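Local atomic coordinates of putative exported protein (Bordetella pertussis, PDB entry 2DVZ), a protein that probably serves as a periplasmic solute receptor of a transport system, capturing glutamate in a carboxylate-binding pocket. Residues K131-L134 with E135-K139; S161-A165 with T166-I170; G153-H156 with L157-E160; K138-P141 with G142-Y146; V119-N122 with P123-A127. All blocks are in the same frame, centred on the assembly; numbering follows the deposited sequence.

Contact 1. Residues K131-L134 with E135-K139. With CD (cadmium ion), chain D; CD (cadmium ion), chain E.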
loop_
_atom_site.group_PDB
_atom_site.type_symbol
_atom_site.label_atom_id
_atom_site.label_comp_id
_atom_site.label_asym_id
_atom_site.label_seq_id
_atom_site.Cartn_x
_atom_site.Cartn_y
_atom_site.Cartn_z
ATOM N N LYS A 131 -20.425 8.282 10.912
ATOM C CA LYS A 131 -21.034 9.413 11.633
ATOM C C LYS A 131 -20.750 9.382 13.126
ATOM O O LYS A 131 -20.300 10.392 13.699
ATOM C CB LYS A 131 -22.565 9.460 11.400
ATOM C CG LYS A 131 -23.214 10.677 12.039
ATOM C CD LYS A 131 -24.624 10.881 11.606
ATOM C CE LYS A 131 -25.278 11.995 12.463
ATOM N NZ LYS A 131 -25.530 11.566 13.903
ATOM N N GLY A 132 -21.015 8.233 13.747
ATOM C CA GLY A 132 -20.816 8.032 15.190
ATOM C C GLY A 132 -19.350 7.829 15.586
ATOM O O GLY A 132 -18.944 8.044 16.748
ATOM N N PHE A 133 -18.585 7.351 14.606
ATOM C CA PHE A 133 -17.147 7.234 14.658
ATOM C C PHE A 133 -16.488 8.612 14.914
ATOM O O PHE A 133 -15.777 8.814 15.899
ATOM C CB PHE A 133 -16.696 6.564 13.344
ATOM C CG PHE A 133 -15.209 6.400 13.200
ATOM C CD1 PHE A 133 -14.578 6.781 12.009
ATOM C CD2 PHE A 133 -14.425 5.859 14.247
ATOM C CE1 PHE A 133 -13.183 6.609 11.846
ATOM C CE2 PHE A 133 -13.017 5.694 14.101
ATOM C CZ PHE A 133 -12.406 6.057 12.897
ATOM N N LEU A 134 -16.782 9.566 14.046
ATOM C CA LEU A 134 -16.373 10.941 14.245
ATOM C C LEU A 134 -16.844 11.549 15.565
ATOM O O LEU A 134 -16.055 12.145 16.259
ATOM C CB LEU A 134 -16.847 11.797 13.059
ATOM C CG LEU A 134 -16.208 11.507 11.698
ATOM C CD1 LEU A 134 -16.482 12.682 10.789
ATOM C CD2 LEU A 134 -14.696 11.301 11.858
ATOM N N GLU A 135 -18.128 11.406 15.892
ATOM C CA GLU A 135 -18.672 11.872 17.157
ATOM C C GLU A 135 -17.841 11.408 18.340
ATOM O O GLU A 135 -17.363 12.254 19.101
ATOM C CB GLU A 135 -20.113 11.441 17.324
ATOM C CG GLU A 135 -21.065 12.346 16.586
ATOM C CD GLU A 135 -22.410 11.720 16.325
ATOM O OE1 GLU A 135 -22.770 10.797 17.067
ATOM O OE2 GLU A 135 -23.111 12.147 15.379
ATOM N N GLU A 136 -17.670 10.085 18.477
ATOM C CA GLU A 136 -16.833 9.458 19.525
ATOM C C GLU A 136 -15.392 10.041 19.613
ATOM O O GLU A 136 -14.897 10.328 20.715
ATOM C CB GLU A 136 -16.804 7.929 19.317
ATOM C CG GLU A 136 -15.846 7.103 20.209
ATOM C CD GLU A 136 -16.150 7.137 21.716
ATOM O OE1 GLU A 136 -17.288 7.490 22.123
ATOM O OE2 GLU A 136 -15.235 6.793 22.522
ATOM N N LEU A 137 -14.736 10.218 18.470
ATOM C CA LEU A 137 -13.363 10.775 18.444
ATOM C C LEU A 137 -13.321 12.243 18.861
ATOM O O LEU A 137 -12.366 12.675 19.485
ATOM C CB LEU A 137 -12.745 10.648 17.043
ATOM C CG LEU A 137 -12.503 9.258 16.448
ATOM C CD1 LEU A 137 -11.834 9.427 15.093
ATOM C CD2 LEU A 137 -11.642 8.361 17.373
ATOM N N LYS A 138 -14.375 12.990 18.527
ATOM C CA LYS A 138 -14.471 14.398 18.843
ATOM C C LYS A 138 -14.672 14.623 20.325
ATOM O O LYS A 138 -14.177 15.625 20.870
ATOM C CB LYS A 138 -15.565 15.086 18.023
ATOM C CG LYS A 138 -15.074 15.420 16.625
ATOM C CD LYS A 138 -16.205 15.843 15.686
ATOM C CE LYS A 138 -15.674 16.030 14.246
ATOM N NZ LYS A 138 -16.802 16.326 13.288
ATOM N N LYS A 139 -15.372 13.675 20.964
ATOM C CA LYS A 139 -15.610 13.709 22.416
ATOM C C LYS A 139 -14.384 13.301 23.223
ATOM O O LYS A 139 -14.375 13.464 24.426
ATOM C CB LYS A 139 -16.801 12.826 22.790
ATOM C CG LYS A 139 -18.165 13.454 22.466
ATOM C CD LYS A 139 -19.267 12.450 22.487
ATOM C CE LYS A 139 -20.563 13.072 22.008
ATOM N NZ LYS A 139 -20.970 14.329 22.735
HETATM CD CD CD D . -24.543 9.108 17.133
HETATM CD CD CD E . -18.310 7.745 24.157
HETATM O O HOH W 1 -16.500 6.774 25.089
HETATM O O HOH W 2 -24.365 8.094 14.723
HETATM O O HOH W 3 -20.553 9.021 23.140
HETATM O O HOH W 4 -19.472 5.561 24.491
#
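Lys131 and Glu135 form a salt bridge one turn apart on helix 130-138. Lys131 NZ lies 2.9 Å from Glu135 OE2 and uses the syn lone pair of that oxygen. The lysine chain runs out with CG anti to the backbone N (chi1 -176°). Only at its last bond does it bend, which brings NZ round to the carboxylate. The other oxygen, OE1, binds a cadmium ion that also holds water 2. The carboxylate is therefore shared between an ammonium group and a metal, and both would favour its charged form.

A second cadmium ion sits on Glu136. Glu136 OE1 coordinates this cadmium at 2.3 Å, and waters 1, 3 and 4 are further ligands. Water 1 also donates to Glu136 OE2 at 2.9 Å, so it ties the second oxygen to the metal shell.

The apolar side is carried by Phe133 and Leu137. Leu137 CD1 lies over one face of the Phe133 ring in a CH-pi contact, 4.3 Å from the centroid and shifted toward the rim. The ring atom nearest to Leu137 CD1 is Phe133 CE2, at 4.0 Å.

The backbone bonds are regular helical ones. Glu135 N, Glu136 N, Leu137 N and Lys138 N each donate to the carbonyl four residues earlier. Leu134 O receives Lys138 N at 2.9 Å.

Glu136 packs on Phe125 and Pro126 while its carboxylate binds cadmium. Phe133 packs on Val119 and Val121 of strand 106-121 and meets the Phe125 ring edge-to-face. Leu134 and Leu137 reach Phe162 on helix 154-166.

Contact 2. Residues S161-A165 with T166-I170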
loop_
_atom_site.group_PDB
_atom_site.type_symbol
_atom_site.label_atom_id
_atom_site.label_comp_id
_atom_site.label_asym_id
_atom_site.label_seq_id
_atom_site.Cartn_x
_atom_site.Cartn_y
_atom_site.Cartn_z
ATOM N N SER A 161 -3.934 13.011 7.384
ATOM C CA SER A 161 -4.961 13.585 6.488
ATOM C C SER A 161 -6.387 13.487 7.040
ATOM O O SER A 161 -7.172 14.446 6.927
ATOM C CB SER A 161 -4.895 12.908 5.115
ATOM O OG SER A 161 -3.763 13.434 4.450
ATOM N N PHE A 162 -6.702 12.327 7.616
ATOM C CA PHE A 162 -7.977 12.087 8.248
ATOM C C PHE A 162 -8.236 13.069 9.402
ATOM O O PHE A 162 -9.316 13.675 9.522
ATOM C CB PHE A 162 -7.975 10.635 8.747
ATOM C CG PHE A 162 -9.218 10.239 9.479
ATOM C CD1 PHE A 162 -10.246 9.595 8.808
ATOM C CD2 PHE A 162 -9.376 10.533 10.835
ATOM C CE1 PHE A 162 -11.388 9.232 9.459
ATOM C CE2 PHE A 162 -10.534 10.166 11.506
ATOM C CZ PHE A 162 -11.544 9.503 10.816
ATOM N N LYS A 163 -7.238 13.178 10.277
ATOM C CA LYS A 163 -7.252 14.087 11.416
ATOM C C LYS A 163 -7.534 15.523 10.959
ATOM O O LYS A 163 -8.410 16.189 11.495
ATOM C CB LYS A 163 -5.904 14.002 12.156
ATOM C CG LYS A 163 -5.802 12.755 12.954
ATOM C CD LYS A 163 -4.408 12.458 13.448
ATOM C CE LYS A 163 -3.881 13.532 14.369
ATOM N NZ LYS A 163 -2.561 13.042 14.887
HETATM N N MSE A 164 -6.799 15.976 9.954
HETATM C CA MSE A 164 -6.935 17.328 9.458
HETATM C C MSE A 164 -8.324 17.623 8.852
HETATM O O MSE A 164 -8.907 18.700 9.060
HETATM C CB MSE A 164 -5.799 17.575 8.441
HETATM C CG MSE A 164 -5.700 19.010 7.879
HETATM SE SE MSE A 164 -5.347 20.310 9.318
HETATM C CE MSE A 164 -3.458 19.853 9.728
ATOM N N ALA A 165 -8.847 16.667 8.094
ATOM C CA ALA A 165 -10.090 16.867 7.349
ATOM C C ALA A 165 -11.303 16.754 8.243
ATOM O O ALA A 165 -12.318 17.402 7.982
ATOM C CB ALA A 165 -10.204 15.883 6.198
ATOM N N THR A 166 -11.202 15.924 9.278
ATOM C CA THR A 166 -12.344 15.643 10.135
ATOM C C THR A 166 -12.227 16.446 11.416
ATOM O O THR A 166 -13.162 16.500 12.169
ATOM C CB THR A 166 -12.524 14.111 10.467
ATOM O OG1 THR A 166 -11.373 13.628 11.174
ATOM C CG2 THR A 166 -12.701 13.260 9.221
ATOM N N GLY A 167 -11.100 17.092 11.681
ATOM C CA GLY A 167 -10.960 17.795 12.952
ATOM C C GLY A 167 -10.939 16.831 14.136
ATOM O O GLY A 167 -11.608 17.047 15.156
ATOM N N THR A 168 -10.173 15.751 13.996
ATOM C CA THR A 168 -10.002 14.812 15.079
ATOM C C THR A 168 -8.544 14.784 15.510
ATOM O O THR A 168 -7.678 15.329 14.810
ATOM C CB THR A 168 -10.557 13.411 14.718
ATOM O OG1 THR A 168 -9.975 12.987 13.491
ATOM C CG2 THR A 168 -12.127 13.440 14.559
ATOM N N ASP A 169 -8.290 14.187 16.680
ATOM C CA ASP A 169 -6.969 14.140 17.315
ATOM C C ASP A 169 -6.843 12.743 17.851
ATOM O O ASP A 169 -7.550 12.340 18.767
ATOM C CB ASP A 169 -6.863 15.196 18.432
ATOM C CG ASP A 169 -5.594 15.072 19.296
ATOM O OD1 ASP A 169 -4.785 14.113 19.165
ATOM O OD2 ASP A 169 -5.406 15.968 20.150
ATOM N N ILE A 170 -5.943 11.995 17.227
ATOM C CA ILE A 170 -5.774 10.575 17.478
ATOM C C ILE A 170 -4.303 10.359 17.336
ATOM O O ILE A 170 -3.639 11.086 16.570
ATOM C CB ILE A 170 -6.672 9.640 16.543
ATOM C CG1 ILE A 170 -6.686 10.094 15.080
ATOM C CG2 ILE A 170 -8.123 9.779 16.922
ATOM C CD1 ILE A 170 -7.841 9.425 14.192
#
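Phe162 lies under the methyl of Thr166. CG2 sits over the centre of the ring, 4.2 Å from the centroid and 9° off its normal, a clean CH-pi contact. Ile170 CD1 touches the same ring at Phe162 CD2, 3.9 Å away.

The hydroxyl of Thr166 turns back to the helix. A chi1 of 62° tucks OG1 over the helix backbone, where Thr166 OG1 donates to Phe162 O at 2.6 Å. Thr166 N donates to that oxygen as well, from the opposite face of its plane. The carbonyl is thus gripped twice. Thr168 OG1 donates in turn to Thr166 OG1 at 2.8 Å. The two hydroxyls are linked, with Thr166 OG1 over one face of the Phe162 ring.

Lys163 and Ile170 run antiparallel alongside each other, with Lys163 CG and Ile170 CG1 3.5 Å apart. A bend at chi3 carries the ammonium group to the loop. There Lys163 NZ donates a hydrogen bond to Ile170 O at 2.8 Å, nearly in line with the carbonyl. NZ also forms a salt bridge with Glu160.

Gly167 leaves the helix with positive phi. Thr168 N donates to Lys163 O at 3.1 Å, the six-to-one bond of a Schellman motif. The motif is incomplete: Gly167 N is 3.8 Å from Met164 O, too long for the five-to-two bond, and bonds only weakly to Lys163 O. The whole is a glycine C-terminal cap, ending the helix of the beta-alpha-beta unit formed with strands 145-148 and 171-174.

Contact 3. Residues G153-H156 with L157-E160; sequences GVLH and LMGE. With GLU (glutamic acid), chain G.
The imidazole of His156 and the carboxylate of Glu160 meet with their planes 63° apart. Glu160 CG is the touching atom, 3.6 Å from His156 NE2. Water 5 lies at the ring edge, in its plane, 3.1 Å from His156 NE2. It also donates weakly to Glu160 OE2. His172 stacks on the ring, and ND1 is bonded to Thr151 O. The ring is therefore held at both nitrogens. Glu160 OE2 is held more firmly by Tyr146 OH, and by its salt bridge to Lys163 NZ.

Leu155 and Met158, a selenomethionine, lie side by side and point the same way. CD2 of Leu155 is 3.9 Å from SE of Met158.

Gly153 is the N-cap residue. Its carbonyl accepts Leu157 N at 3.2 Å, and Val154 O accepts Met158 N at 2.8 Å. Ser85 OG is bonded to Val154 N, beside the cap.

The bound glutamic acid rests against this end of the helix. Val154 CG1 is 3.1 Å from its OXT, and Leu155 CD1 is 3.4 Å from its amino N. These two side chains shape the pocket by contact, while Thr33, Ser85, Ser149 and Ser178 bond the ligand. The positive end of the helix probably adds some stabilisation to the ligand's alpha-carboxylate.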
loop_
_atom_site.group_PDB
_atom_site.type_symbol
_atom_site.label_atom_id
_atom_site.label_comp_id
_atom_site.label_asym_id
_atom_site.label_seq_id
_atom_site.Cartn_x
_atom_site.Cartn_y
_atom_site.Cartn_z
ATOM N N GLY A 153 5.282 6.464 5.694
ATOM C CA GLY A 153 4.480 5.691 4.788
ATOM C C GLY A 153 3.133 6.318 4.526
ATOM O O GLY A 153 2.714 7.243 5.241
ATOM N N VAL A 154 2.444 5.782 3.502
ATOM C CA VAL A 154 1.127 6.270 3.123
ATOM C C VAL A 154 0.035 6.164 4.193
ATOM O O VAL A 154 -0.906 6.942 4.185
ATOM C CB VAL A 154 0.645 5.665 1.746
ATOM C CG1 VAL A 154 0.334 4.236 1.870
ATOM C CG2 VAL A 154 -0.561 6.432 1.234
ATOM N N LEU A 155 0.139 5.211 5.108
ATOM C CA LEU A 155 -0.912 5.029 6.090
ATOM C C LEU A 155 -0.770 6.013 7.255
ATOM O O LEU A 155 -1.770 6.404 7.821
ATOM C CB LEU A 155 -1.000 3.550 6.531
ATOM C CG LEU A 155 -1.227 2.602 5.328
ATOM C CD1 LEU A 155 -1.004 1.187 5.720
ATOM C CD2 LEU A 155 -2.629 2.801 4.715
ATOM N N HIS A 156 0.466 6.427 7.583
ATOM C CA HIS A 156 0.706 7.548 8.496
ATOM C C HIS A 156 0.169 8.839 7.868
ATOM O O HIS A 156 -0.499 9.622 8.509
ATOM C CB HIS A 156 2.216 7.693 8.876
ATOM C CG HIS A 156 2.490 8.815 9.859
ATOM N ND1 HIS A 156 3.709 9.464 9.946
ATOM C CD2 HIS A 156 1.685 9.422 10.768
ATOM C CE1 HIS A 156 3.644 10.406 10.871
ATOM N NE2 HIS A 156 2.436 10.402 11.392
ATOM N N LEU A 157 0.462 9.072 6.602
ATOM C CA LEU A 157 -0.107 10.232 5.918
ATOM C C LEU A 157 -1.650 10.159 5.843
ATOM O O LEU A 157 -2.334 11.159 6.041
ATOM C CB LEU A 157 0.530 10.399 4.521
ATOM C CG LEU A 157 0.079 11.666 3.777
ATOM C CD1 LEU A 157 0.497 12.958 4.572
ATOM C CD2 LEU A 157 0.630 11.671 2.378
HETATM N N MSE A 158 -2.183 8.971 5.585
HETATM C CA MSE A 158 -3.625 8.721 5.642
HETATM C C MSE A 158 -4.216 9.147 6.969
HETATM O O MSE A 158 -5.124 9.947 6.983
HETATM C CB MSE A 158 -3.921 7.248 5.352
HETATM C CG MSE A 158 -5.329 7.011 4.984
HETATM SE SE MSE A 158 -5.795 5.144 4.893
HETATM C CE MSE A 158 -7.776 5.382 4.715
ATOM N N GLY A 159 -3.657 8.657 8.085
ATOM C CA GLY A 159 -4.119 9.020 9.414
ATOM C C GLY A 159 -4.107 10.518 9.700
ATOM O O GLY A 159 -5.018 11.038 10.325
ATOM N N GLU A 160 -3.059 11.194 9.224
ATOM C CA GLU A 160 -2.838 12.599 9.475
ATOM C C GLU A 160 -3.743 13.447 8.627
ATOM O O GLU A 160 -4.238 14.482 9.071
ATOM C CB GLU A 160 -1.364 12.950 9.212
ATOM C CG GLU A 160 -0.371 12.434 10.318
ATOM C CD GLU A 160 -0.839 12.740 11.759
ATOM O OE1 GLU A 160 -1.025 13.929 12.112
ATOM O OE2 GLU A 160 -1.026 11.778 12.547
HETATM N N GLU G . 1.734 1.107 3.697
HETATM C CA GLU G . 2.228 0.310 2.558
HETATM C C GLU G . 1.792 0.891 1.223
HETATM O O GLU G . 1.051 0.312 0.423
HETATM C CB GLU G . 1.867 -1.163 2.729
HETATM C CG GLU G . 2.129 -1.663 4.161
HETATM C CD GLU G . 2.481 -3.119 4.248
HETATM O OE1 GLU G . 2.546 -3.749 3.172
HETATM O OE2 GLU G . 2.724 -3.642 5.394
HETATM O OXT GLU G . 2.254 1.994 0.890
HETATM O O HOH W 5 1.831 12.046 13.938
#

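Contact 4. Residues K138-P141 with G142-Y146; sequences KKNP and GKYSY
Asn140 and Lys143 slant across one another over a tight turn. In both, the bond from CA to CB points toward the other segment. The middle of the lysine passes over the asparagine: Lys143 CD is 3.8 Å from Asn140 CB. A bend at chi3 (101°) then turns the lysine end toward the amide, but Lys143 NZ stops 3.7 Å from Asn140 OD1. The pairing is loose. The amide nitrogen, ND2, is anchored to Glu136 O instead.

Tyr144 stands nearly square to the same amide, with the ring and amide planes 83° apart. Tyr144 CE2 reaches Asn140 CB at 4.1 Å.

The turn is closed by Lys143 N, which donates to Asn140 O at 3.2 Å from above the carbonyl plane. Pro141 and Gly142 occupy its corners with type II angles. Gly142 has positive phi, at the second corner position of a type II turn, which is commonly glycine. Water 6 donates to Asn140 O at 2.7 Å and accepts from Tyr144 N at 3.1 Å. It also lies at the edge of the Tyr144 ring.

This surface turn links helix 130-138 to strand 145-148. Gly142 pairs through its backbone with Asp169, and Tyr144 with Val171. The Tyr144 side chain packs on Leu192 of strand 192-196.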
loop_
_atom_site.group_PDB
_atom_site.type_symbol
_atom_site.label_atom_id
_atom_site.label_comp_id
_atom_site.label_asym_id
_atom_site.label_seq_id
_atom_site.Cartn_x
_atom_site.Cartn_y
_atom_site.Cartn_z
ATOM N N LYS A 138 -14.375 12.990 18.527
ATOM C CA LYS A 138 -14.471 14.398 18.843
ATOM C C LYS A 138 -14.672 14.623 20.325
ATOM O O LYS A 138 -14.177 15.625 20.870
ATOM C CB LYS A 138 -15.565 15.086 18.023
ATOM C CG LYS A 138 -15.074 15.420 16.625
ATOM C CD LYS A 138 -16.205 15.843 15.686
ATOM C CE LYS A 138 -15.674 16.030 14.246
ATOM N NZ LYS A 138 -16.802 16.326 13.288
ATOM N N LYS A 139 -15.372 13.675 20.964
ATOM C CA LYS A 139 -15.610 13.709 22.416
ATOM C C LYS A 139 -14.384 13.301 23.223
ATOM O O LYS A 139 -14.375 13.464 24.426
ATOM C CB LYS A 139 -16.801 12.826 22.790
ATOM C CG LYS A 139 -18.165 13.454 22.466
ATOM C CD LYS A 139 -19.267 12.450 22.487
ATOM C CE LYS A 139 -20.563 13.072 22.008
ATOM N NZ LYS A 139 -20.970 14.329 22.735
ATOM N N ASN A 140 -13.346 12.785 22.562
ATOM C CA ASN A 140 -12.203 12.243 23.244
ATOM C C ASN A 140 -10.895 12.607 22.521
ATOM O O ASN A 140 -10.130 11.713 22.186
ATOM C CB ASN A 140 -12.338 10.719 23.340
ATOM C CG ASN A 140 -13.562 10.282 24.140
ATOM O OD1 ASN A 140 -13.530 10.308 25.369
ATOM N ND2 ASN A 140 -14.642 9.855 23.445
ATOM N N PRO A 141 -10.633 13.918 22.285
ATOM C CA PRO A 141 -9.412 14.259 21.541
ATOM C C PRO A 141 -8.183 13.760 22.270
ATOM O O PRO A 141 -8.063 13.950 23.480
ATOM C CB PRO A 141 -9.419 15.811 21.506
ATOM C CG PRO A 141 -10.348 16.212 22.621
ATOM C CD PRO A 141 -11.387 15.135 22.671
ATOM N N GLY A 142 -7.291 13.103 21.536
ATOM C CA GLY A 142 -6.019 12.685 22.087
ATOM C C GLY A 142 -6.046 11.349 22.798
ATOM O O GLY A 142 -4.987 10.860 23.223
ATOM N N LYS A 143 -7.223 10.744 22.931
ATOM C CA LYS A 143 -7.389 9.534 23.754
ATOM C C LYS A 143 -7.320 8.210 23.000
ATOM O O LYS A 143 -6.989 7.156 23.577
ATOM C CB LYS A 143 -8.706 9.606 24.509
ATOM C CG LYS A 143 -8.633 10.633 25.649
ATOM C CD LYS A 143 -9.961 10.899 26.273
ATOM C CE LYS A 143 -10.073 10.152 27.553
ATOM N NZ LYS A 143 -11.265 10.711 28.249
ATOM N N TYR A 144 -7.642 8.243 21.714
ATOM C CA TYR A 144 -7.571 7.029 20.902
ATOM C C TYR A 144 -6.259 7.061 20.141
ATOM O O TYR A 144 -5.719 8.144 19.831
ATOM C CB TYR A 144 -8.753 6.955 19.915
ATOM C CG TYR A 144 -10.062 6.527 20.570
ATOM C CD1 TYR A 144 -10.326 5.177 20.792
ATOM C CD2 TYR A 144 -11.018 7.460 20.980
ATOM C CE1 TYR A 144 -11.501 4.752 21.389
ATOM C CE2 TYR A 144 -12.193 7.048 21.594
ATOM C CZ TYR A 144 -12.433 5.684 21.782
ATOM O OH TYR A 144 -13.599 5.197 22.349
ATOM N N SER A 145 -5.765 5.879 19.819
ATOM C CA SER A 145 -4.596 5.766 18.979
ATOM C C SER A 145 -4.856 4.876 17.755
ATOM O O SER A 145 -5.784 4.046 17.718
ATOM C CB SER A 145 -3.452 5.200 19.798
ATOM O OG SER A 145 -3.787 3.860 20.114
ATOM N N TYR A 146 -4.016 5.071 16.750
ATOM C CA TYR A 146 -4.150 4.373 15.498
ATOM C C TYR A 146 -2.791 3.873 15.089
ATOM O O TYR A 146 -1.773 4.508 15.392
ATOM C CB TYR A 146 -4.743 5.289 14.417
ATOM C CG TYR A 146 -3.822 6.332 13.773
ATOM C CD1 TYR A 146 -3.082 6.034 12.598
ATOM C CD2 TYR A 146 -3.742 7.633 14.288
ATOM C CE1 TYR A 146 -2.268 7.010 11.978
ATOM C CE2 TYR A 146 -2.937 8.609 13.680
ATOM C CZ TYR A 146 -2.215 8.297 12.516
ATOM O OH TYR A 146 -1.443 9.294 11.919
HETATM O O HOH W 6 -8.976 10.585 20.084
#

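Contact 5. Residues V119-N122 with P123-A127; sequences VAVN and PKFPA
A type I beta turn from Asn122 to Phe125 ends strand 106-121. Phe125 N donates to Asn122 O at 2.9 Å, with the donor above the carbonyl plane. The asparagine side chain adds a second closure. CG is anti to the backbone N (chi1 -179°), which sends Asn122 OD1 forward to accept Lys124 N at 3.0 Å. This is an Asx turn, built over Pro123, which has no N-H to offer. The N-H to OD1 angle is 158°. The other end of the amide, ND2, is bonded to Ala185 O.

Val121 and Phe125 fold together across the turn. Val121 CG2 touches Phe125 CB at 3.7 Å. Val121 CG1 lies over one face of the Phe125 ring in a CH-pi contact, 4.3 Å from the centroid. Pro126 CD sits 3.4 Å above the opposite face of the Phe125 ring, so the ring is clamped between valine and proline. Ala127 CB lies at its edge.

Pro126 is the centre of an inverse gamma turn, with a weak bond from Ala127 N to Phe125 O. Arg210 takes up Pro123 O and Ala127 O. Asn122 O, OD1 and ND2, Pro123 O and Ala127 O thus all have partners in this irregular loop, while its aromatic ring stays buried.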
loop_
_atom_site.group_PDB
_atom_site.type_symbol
_atom_site.label_atom_id
_atom_site.label_comp_id
_atom_site.label_asym_id
_atom_site.label_seq_id
_atom_site.Cartn_x
_atom_site.Cartn_y
_atom_site.Cartn_z
ATOM N N VAL A 119 -10.254 2.634 6.844
ATOM C CA VAL A 119 -10.115 2.950 8.271
ATOM C C VAL A 119 -10.999 1.950 9.037
ATOM O O VAL A 119 -12.208 1.836 8.798
ATOM C CB VAL A 119 -10.362 4.471 8.637
ATOM C CG1 VAL A 119 -11.776 4.978 8.262
ATOM C CG2 VAL A 119 -10.037 4.762 10.113
ATOM N N ALA A 120 -10.370 1.198 9.938
ATOM C CA ALA A 120 -11.089 0.218 10.686
ATOM C C ALA A 120 -10.875 0.409 12.191
ATOM O O ALA A 120 -9.913 1.109 12.646
ATOM C CB ALA A 120 -10.701 -1.213 10.226
ATOM N N VAL A 121 -11.806 -0.167 12.956
ATOM C CA VAL A 121 -11.743 -0.075 14.399
ATOM C C VAL A 121 -11.778 -1.473 15.028
ATOM O O VAL A 121 -12.267 -2.453 14.444
ATOM C CB VAL A 121 -12.800 0.917 15.042
ATOM C CG1 VAL A 121 -12.587 2.312 14.593
ATOM C CG2 VAL A 121 -14.254 0.491 14.775
ATOM N N ASN A 122 -11.221 -1.555 16.215
ATOM C CA ASN A 122 -11.495 -2.697 17.061
ATOM C C ASN A 122 -13.029 -2.750 17.331
ATOM O O ASN A 122 -13.646 -1.715 17.556
ATOM C CB ASN A 122 -10.663 -2.619 18.367
ATOM C CG ASN A 122 -10.905 -3.801 19.274
ATOM O OD1 ASN A 122 -11.907 -3.844 20.011
ATOM N ND2 ASN A 122 -10.021 -4.780 19.210
ATOM N N PRO A 123 -13.632 -3.947 17.321
ATOM C CA PRO A 123 -15.097 -4.032 17.460
ATOM C C PRO A 123 -15.692 -3.483 18.763
ATOM O O PRO A 123 -16.883 -3.091 18.792
ATOM C CB PRO A 123 -15.374 -5.522 17.329
ATOM C CG PRO A 123 -14.093 -6.136 16.689
ATOM C CD PRO A 123 -12.997 -5.274 17.210
ATOM N N LYS A 124 -14.907 -3.402 19.828
ATOM C CA LYS A 124 -15.393 -2.760 21.050
ATOM C C LYS A 124 -15.488 -1.221 20.930
ATOM O O LYS A 124 -16.040 -0.561 21.832
ATOM C CB LYS A 124 -14.551 -3.165 22.258
ATOM C CG LYS A 124 -14.719 -4.658 22.685
ATOM C CD LYS A 124 -16.033 -4.879 23.479
ATOM C CE LYS A 124 -16.075 -6.196 24.220
ATOM N NZ LYS A 124 -16.146 -7.405 23.348
ATOM N N PHE A 125 -14.976 -0.640 19.838
ATOM C CA PHE A 125 -15.089 0.817 19.648
ATOM C C PHE A 125 -16.604 1.108 19.607
ATOM O O PHE A 125 -17.345 0.380 18.957
ATOM C CB PHE A 125 -14.375 1.295 18.361
ATOM C CG PHE A 125 -14.342 2.834 18.183
ATOM C CD1 PHE A 125 -13.223 3.576 18.561
ATOM C CD2 PHE A 125 -15.423 3.507 17.629
ATOM C CE1 PHE A 125 -13.195 4.986 18.392
ATOM C CE2 PHE A 125 -15.411 4.888 17.459
ATOM C CZ PHE A 125 -14.271 5.640 17.829
ATOM N N PRO A 126 -17.071 2.141 20.337
ATOM C CA PRO A 126 -18.531 2.355 20.509
ATOM C C PRO A 126 -19.204 3.165 19.387
ATOM O O PRO A 126 -19.773 4.219 19.658
ATOM C CB PRO A 126 -18.607 3.111 21.851
ATOM C CG PRO A 126 -17.291 3.812 21.977
ATOM C CD PRO A 126 -16.275 3.124 21.096
ATOM N N ALA A 127 -19.115 2.686 18.144
ATOM C CA ALA A 127 -19.750 3.325 16.967
ATOM C C ALA A 127 -19.980 2.272 15.900
ATOM O O ALA A 127 -19.195 1.329 15.766
ATOM C CB ALA A 127 -18.859 4.423 16.410
#

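How the contacts relate
Contact 3 is the buried one, near the chain's centre and against the bound glutamic acid. Contact 4 lies at the surface, and contacts 1, 2 and 5 are partly buried. Contacts 2 and 3 share helix 154-166: contact 3 takes its ligand-facing start, contact 2 its glycine-capped end. Contacts 1 and 4 share Lys138 and Lys139. Contact 5 leads into helix 130-138 from strand 106-121. Contact 1 has cadmium and a salt bridge. Contacts 2 and 5 combine capping or turn bonds with CH-pi packing, and contact 4 has one turn bond and a water. Aromatic residues join several of them: Phe133 touches Phe162, and Tyr144 touches Phe125.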